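Local coordinates for protein L-lysine 6-oxidase (Marinomonas mediterranea, PDB 3WEU) that oxidises the epsilon-amino group of L-lysine with a cysteine tryptophylquinone cofactor, releasing ammonium and the hydrogen peroxide that makes it antibacterial, at residues I153-I158 against P165-G170; V246-F251 against C507-D512. One frame throughout, in Å; residues are numbered along the deposited sequence.

Interaction 1: residues I153-I158 against P165-G170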
loop_
_atom_site.group_PDB
_atom_site.type_symbol
_atom_site.label_atom_id
_atom_site.label_comp_id
_atom_site.label_asym_id
_atom_site.label_seq_id
_atom_site.Cartn_x
_atom_site.Cartn_y
_atom_site.Cartn_z
ATOM N N ILE A 153 2.204 -6.642 36.583
ATOM C CA ILE A 153 1.531 -5.366 36.307
ATOM C C ILE A 153 0.577 -5.640 35.155
ATOM O O ILE A 153 0.810 -5.305 33.992
ATOM C CB ILE A 153 2.550 -4.250 35.967
ATOM C CG1 ILE A 153 3.661 -4.116 37.014
ATOM C CG2 ILE A 153 1.892 -2.896 35.843
ATOM C CD1 ILE A 153 4.860 -3.323 36.453
ATOM N N SER A 154 -0.583 -6.205 35.488
ATOM C CA SER A 154 -1.465 -6.786 34.495
ATOM C C SER A 154 -2.776 -6.022 34.346
ATOM O O SER A 154 -3.228 -5.434 35.304
ATOM C CB SER A 154 -1.820 -8.189 34.949
ATOM O OG SER A 154 -2.807 -8.761 34.143
ATOM N N ILE A 155 -3.406 -6.185 33.196
ATOM C CA ILE A 155 -4.756 -5.630 32.972
ATOM C C ILE A 155 -5.730 -6.369 33.820
ATOM O O ILE A 155 -6.789 -5.856 34.047
ATOM C CB ILE A 155 -5.221 -5.691 31.529
ATOM C CG1 ILE A 155 -5.409 -7.119 31.047
ATOM C CG2 ILE A 155 -4.280 -4.859 30.688
ATOM C CD1 ILE A 155 -6.078 -7.207 29.678
ATOM N N ASN A 156 -5.336 -7.530 34.340
ATOM C CA ASN A 156 -6.244 -8.331 35.202
ATOM C C ASN A 156 -6.068 -8.113 36.717
ATOM O O ASN A 156 -6.732 -8.744 37.500
ATOM C CB ASN A 156 -6.075 -9.804 34.836
ATOM C CG ASN A 156 -6.510 -10.077 33.416
ATOM O OD1 ASN A 156 -7.504 -9.541 32.971
ATOM N ND2 ASN A 156 -5.765 -10.876 32.685
ATOM N N ASN A 157 -5.214 -7.208 37.180
ATOM C CA ASN A 157 -5.095 -6.987 38.651
ATOM C C ASN A 157 -4.910 -5.513 38.967
ATOM O O ASN A 157 -4.166 -5.080 39.817
ATOM C CB ASN A 157 -4.014 -7.910 39.204
ATOM C CG ASN A 157 -2.623 -7.532 38.711
ATOM O OD1 ASN A 157 -2.465 -6.686 37.797
ATOM N ND2 ASN A 157 -1.614 -8.048 39.413
ATOM N N ILE A 158 -5.628 -4.701 38.209
ATOM C CA ILE A 158 -5.569 -3.282 38.406
ATOM C C ILE A 158 -6.259 -3.077 39.733
ATOM O O ILE A 158 -7.372 -3.512 39.876
ATOM C CB ILE A 158 -6.387 -2.546 37.312
ATOM C CG1 ILE A 158 -5.712 -2.690 35.960
ATOM C CG2 ILE A 158 -6.607 -1.077 37.720
ATOM C CD1 ILE A 158 -6.635 -2.445 34.790
ATOM N N PRO A 165 -7.543 3.535 34.826
ATOM C CA PRO A 165 -6.592 2.761 34.071
ATOM C C PRO A 165 -6.857 2.938 32.608
ATOM O O PRO A 165 -7.982 3.276 32.232
ATOM C CB PRO A 165 -6.889 1.313 34.508
ATOM C CG PRO A 165 -8.365 1.338 34.922
ATOM C CD PRO A 165 -8.518 2.698 35.568
ATOM N N SER A 166 -5.880 2.660 31.750
ATOM C CA SER A 166 -6.125 2.707 30.282
ATOM C C SER A 166 -5.147 1.791 29.614
ATOM O O SER A 166 -4.041 1.560 30.143
ATOM C CB SER A 166 -5.955 4.131 29.729
ATOM O OG SER A 166 -4.914 4.823 30.420
ATOM N N TYR A 167 -5.544 1.288 28.451
ATOM C CA TYR A 167 -4.683 0.444 27.661
ATOM C C TYR A 167 -5.405 0.144 26.399
ATOM O O TYR A 167 -6.605 0.347 26.352
ATOM C CB TYR A 167 -4.323 -0.848 28.387
ATOM C CG TYR A 167 -5.475 -1.701 28.819
ATOM C CD1 TYR A 167 -5.986 -2.689 27.984
ATOM C CD2 TYR A 167 -6.037 -1.524 30.089
ATOM C CE1 TYR A 167 -7.034 -3.490 28.402
ATOM C CE2 TYR A 167 -7.110 -2.303 30.495
ATOM C CZ TYR A 167 -7.581 -3.261 29.649
ATOM O OH TYR A 167 -8.625 -4.058 30.111
ATOM N N PRO A 168 -4.690 -0.352 25.390
ATOM C CA PRO A 168 -5.335 -0.684 24.153
ATOM C C PRO A 168 -6.070 -2.017 24.321
ATOM O O PRO A 168 -5.471 -3.069 24.465
ATOM C CB PRO A 168 -4.183 -0.819 23.162
ATOM C CG PRO A 168 -2.983 -1.105 23.970
ATOM C CD PRO A 168 -3.218 -0.413 25.291
ATOM N N SER A 169 -7.380 -1.946 24.303
ATOM C CA SER A 169 -8.190 -3.099 24.605
ATOM C C SER A 169 -8.625 -3.770 23.347
ATOM O O SER A 169 -8.525 -3.248 22.243
ATOM C CB SER A 169 -9.403 -2.693 25.440
ATOM O OG SER A 169 -10.083 -1.646 24.802
ATOM N N GLY A 170 -9.100 -4.976 23.524
ATOM C CA GLY A 170 -9.452 -5.779 22.380
ATOM C C GLY A 170 -8.278 -6.205 21.513
ATOM O O GLY A 170 -7.105 -6.051 21.863
#

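Interaction 2: residues V246-F251 against C507-D512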
loop_
_atom_site.group_PDB
_atom_site.type_symbol
_atom_site.label_atom_id
_atom_site.label_comp_id
_atom_site.label_asym_id
_atom_site.label_seq_id
_atom_site.Cartn_x
_atom_site.Cartn_y
_atom_site.Cartn_z
ATOM N N VAL A 246 12.261 1.176 31.398
ATOM C CA VAL A 246 12.337 -0.036 30.607
ATOM C C VAL A 246 12.819 0.327 29.162
ATOM O O VAL A 246 12.297 1.274 28.540
ATOM C CB VAL A 246 11.027 -0.774 30.513
ATOM C CG1 VAL A 246 11.233 -2.062 29.721
ATOM C CG2 VAL A 246 10.516 -1.108 31.882
ATOM N N GLY A 247 13.878 -0.349 28.730
ATOM C CA GLY A 247 14.358 -0.238 27.376
ATOM C C GLY A 247 14.191 -1.486 26.571
ATOM O O GLY A 247 13.970 -2.612 27.106
ATOM N N SER A 248 14.442 -1.338 25.302
ATOM C CA SER A 248 14.480 -2.479 24.392
ATOM C C SER A 248 15.802 -3.236 24.644
ATOM O O SER A 248 16.635 -2.786 25.443
ATOM C CB SER A 248 14.344 -1.999 22.956
ATOM O OG SER A 248 15.377 -1.100 22.587
ATOM N N PRO A 249 15.962 -4.450 24.100
ATOM C CA PRO A 249 17.140 -5.201 24.517
ATOM C C PRO A 249 18.492 -4.522 24.231
ATOM O O PRO A 249 18.609 -3.751 23.267
ATOM C CB PRO A 249 17.024 -6.489 23.759
ATOM C CG PRO A 249 15.537 -6.646 23.472
ATOM C CD PRO A 249 15.134 -5.213 23.181
ATOM N N ASP A 250 19.463 -4.804 25.099
ATOM C CA ASP A 250 20.854 -4.391 24.866
ATOM C C ASP A 250 21.501 -5.530 24.096
ATOM O O ASP A 250 21.910 -6.597 24.714
ATOM C CB ASP A 250 21.577 -4.118 26.179
ATOM C CG ASP A 250 22.992 -3.566 25.993
ATOM O OD1 ASP A 250 23.517 -3.580 24.839
ATOM O OD2 ASP A 250 23.561 -3.122 27.018
ATOM N N PHE A 251 21.674 -5.314 22.782
ATOM C CA PHE A 251 22.213 -6.391 21.943
ATOM C C PHE A 251 23.747 -6.474 21.892
ATOM O O PHE A 251 24.295 -7.372 21.241
ATOM C CB PHE A 251 21.648 -6.285 20.503
ATOM C CG PHE A 251 20.189 -6.657 20.386
ATOM C CD1 PHE A 251 19.818 -7.984 20.379
ATOM C CD2 PHE A 251 19.216 -5.704 20.227
ATOM C CE1 PHE A 251 18.527 -8.369 20.207
ATOM C CE2 PHE A 251 17.878 -6.077 20.036
ATOM C CZ PHE A 251 17.545 -7.404 20.037
ATOM N N CYS A 507 7.002 5.260 18.776
ATOM C CA CYS A 507 5.842 4.433 19.132
ATOM C C CYS A 507 5.374 3.685 17.913
ATOM O O CYS A 507 4.685 4.272 17.024
ATOM C CB CYS A 507 4.753 5.343 19.663
ATOM S SG CYS A 507 3.397 4.361 20.344
ATOM N N PRO A 508 5.762 2.382 17.785
ATOM C CA PRO A 508 6.527 1.552 18.695
ATOM C C PRO A 508 8.057 1.725 18.540
ATOM O O PRO A 508 8.532 2.191 17.512
ATOM C CB PRO A 508 6.147 0.148 18.285
ATOM C CG PRO A 508 6.003 0.270 16.829
ATOM C CD PRO A 508 5.422 1.641 16.570
ATOM N N TRP A 509 8.787 1.308 19.580
ATOM C CA TRP A 509 10.264 1.472 19.664
ATOM C C TRP A 509 10.997 0.819 18.538
ATOM O O TRP A 509 12.062 1.290 18.128
ATOM C CB TRP A 509 10.803 0.928 20.960
ATOM C CG TRP A 509 10.664 -0.551 21.118
ATOM C CD1 TRP A 509 9.655 -1.204 21.721
ATOM C CD2 TRP A 509 11.596 -1.539 20.692
ATOM N NE1 TRP A 509 9.867 -2.554 21.684
ATOM C CE2 TRP A 509 11.046 -2.794 21.017
ATOM C CE3 TRP A 509 12.829 -1.488 20.045
ATOM C CZ2 TRP A 509 11.731 -3.966 20.822
ATOM C CZ3 TRP A 509 13.466 -2.666 19.776
ATOM C CH2 TRP A 509 12.925 -3.886 20.170
ATOM N N GLN A 510 10.431 -0.232 17.990
ATOM C CA GLN A 510 11.117 -0.952 16.872
ATOM C C GLN A 510 11.374 -0.013 15.683
ATOM O O GLN A 510 12.240 -0.287 14.887
ATOM C CB GLN A 510 10.373 -2.205 16.450
ATOM C CG GLN A 510 10.313 -3.328 17.453
ATOM C CD GLN A 510 9.093 -3.252 18.391
ATOM O OE1 GLN A 510 8.420 -2.201 18.519
ATOM N NE2 GLN A 510 8.787 -4.369 19.020
ATOM N N ALA A 511 10.673 1.140 15.581
ATOM C CA ALA A 511 11.071 2.176 14.606
ATOM C C ALA A 511 12.396 2.827 14.959
ATOM O O ALA A 511 13.189 3.080 14.096
ATOM C CB ALA A 511 10.004 3.270 14.514
ATOM N N ASP A 512 12.628 3.164 16.223
ATOM C CA ASP A 512 13.922 3.756 16.596
ATOM C C ASP A 512 15.002 2.721 16.234
ATOM O O ASP A 512 16.032 3.097 15.703
ATOM C CB ASP A 512 14.008 4.166 18.059
ATOM C CG ASP A 512 13.195 5.405 18.382
ATOM O OD1 ASP A 512 13.109 6.309 17.476
ATOM O OD2 ASP A 512 12.738 5.497 19.562
#

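Interaction 1: residues I153-I158 against P165-G170
The ring of Tyr167 offers one face to Ile155, whose CG2 methyl sits almost exactly on the ring normal, 3.6 Å from the centroid and only 1° off it. All six ring carbons of Tyr167 are therefore nearly equidistant from that methyl, a textbook CH-pi contact. Ile155 CD1 reaches out beyond the centre to Tyr167 CE1, 4.0 Å away, while Ile158 CD1 approaches the ring obliquely at 4.3 Å from Tyr167 CE2. A chi1 of 57° puts the Tyr167 ring here, with CG flanked by both main-chain neighbours of CA. Beside it, Ile158 CD1 rests on Pro165 CB at 3.8 Å. Ile158 CG2 touches the same proline carbon. Ile155 sits within a type I turn from Ser154 to Asn157, and Ile158 follows directly after it. Ser154 OG accepts from Asn156 N at 2.8 Å, and Asn157 OD1 takes the N-H of Ser154. Arg142 NH2 hydrogen-bonds both Ser154 O and Asn157 OD1, tying the turn to strand 137-145. Phe179 also touches Ile155 and Tyr167. This is surface packing where strand 150-154 ends: the returning loop lies on the isoleucines within and just after a type I beta turn that carries an ST turn.

Interaction 2: residues V246-F251 against C507-D512
Ser248 CB presses on one face of the Trp509 indole in a CH-pi contact that joins the residues just past a beta strand to those leading into a helix: strand 237-247 of the large mixed sheet runs out just before the serine, and helix 510-515 leads directly to Cys516, which is cross-linked to Trp581 as the cysteine tryptophylquinone. The tight part is small. Ser248 CB stands 3.4 Å from the centroid of the six-membered ring, 15° off its normal, and comes within 3.3 Å of Trp509 CE3. The hydroxyl is on the same side but beyond the rim, Ser248 OG being 3.6 Å from Trp509 CE3. With a chi1 of 66°, Trp509 carries its indole on the side of CA that faces the serine. The two faces are covered at different ends: Ser248 CB over the six-membered ring, Gln510 CD beneath the five-membered one, 3.3 Å from the plane of the Trp509 indole.

Packing is looser on the proline side, although nothing here turns to solvent, since Ser248, Pro249 and Trp509 are all buried. Pro249 reaches the ring obliquely, through CD alone. Phe251 stays farther off and instead receives Pro249 CB over one of its own faces. Around the pair, Trp626 meets Trp509 edge-to-face, Asp219 OD2 accepts from the Trp509 backbone N, and Arg13 NE donates to Ser248 O. The loose end of the contact thus comes down to one approach, Pro249 CD to Trp509 CH2, at 4.0 Å.

In the fold
From the N terminus, interaction 1 comes first: strand 150-154 ends in a turn, and after only six intervening residues the chain returns to close a short local loop at the surface. It then runs through further strands, several of the same mixed sheet, to strand 237-247, where interaction 2 opens; that contact closes after 255 intervening residues, just ahead of helix 510-515. The two are in series, neither nested nor crossed. Their centres are 21 Å apart and their nearest atoms about 8 Å, without touching, yet both reach the same sheet. Interaction 1 fastens one strand's outgoing loop, whereas interaction 2 ties the N-terminal sheet to the C-terminal family region.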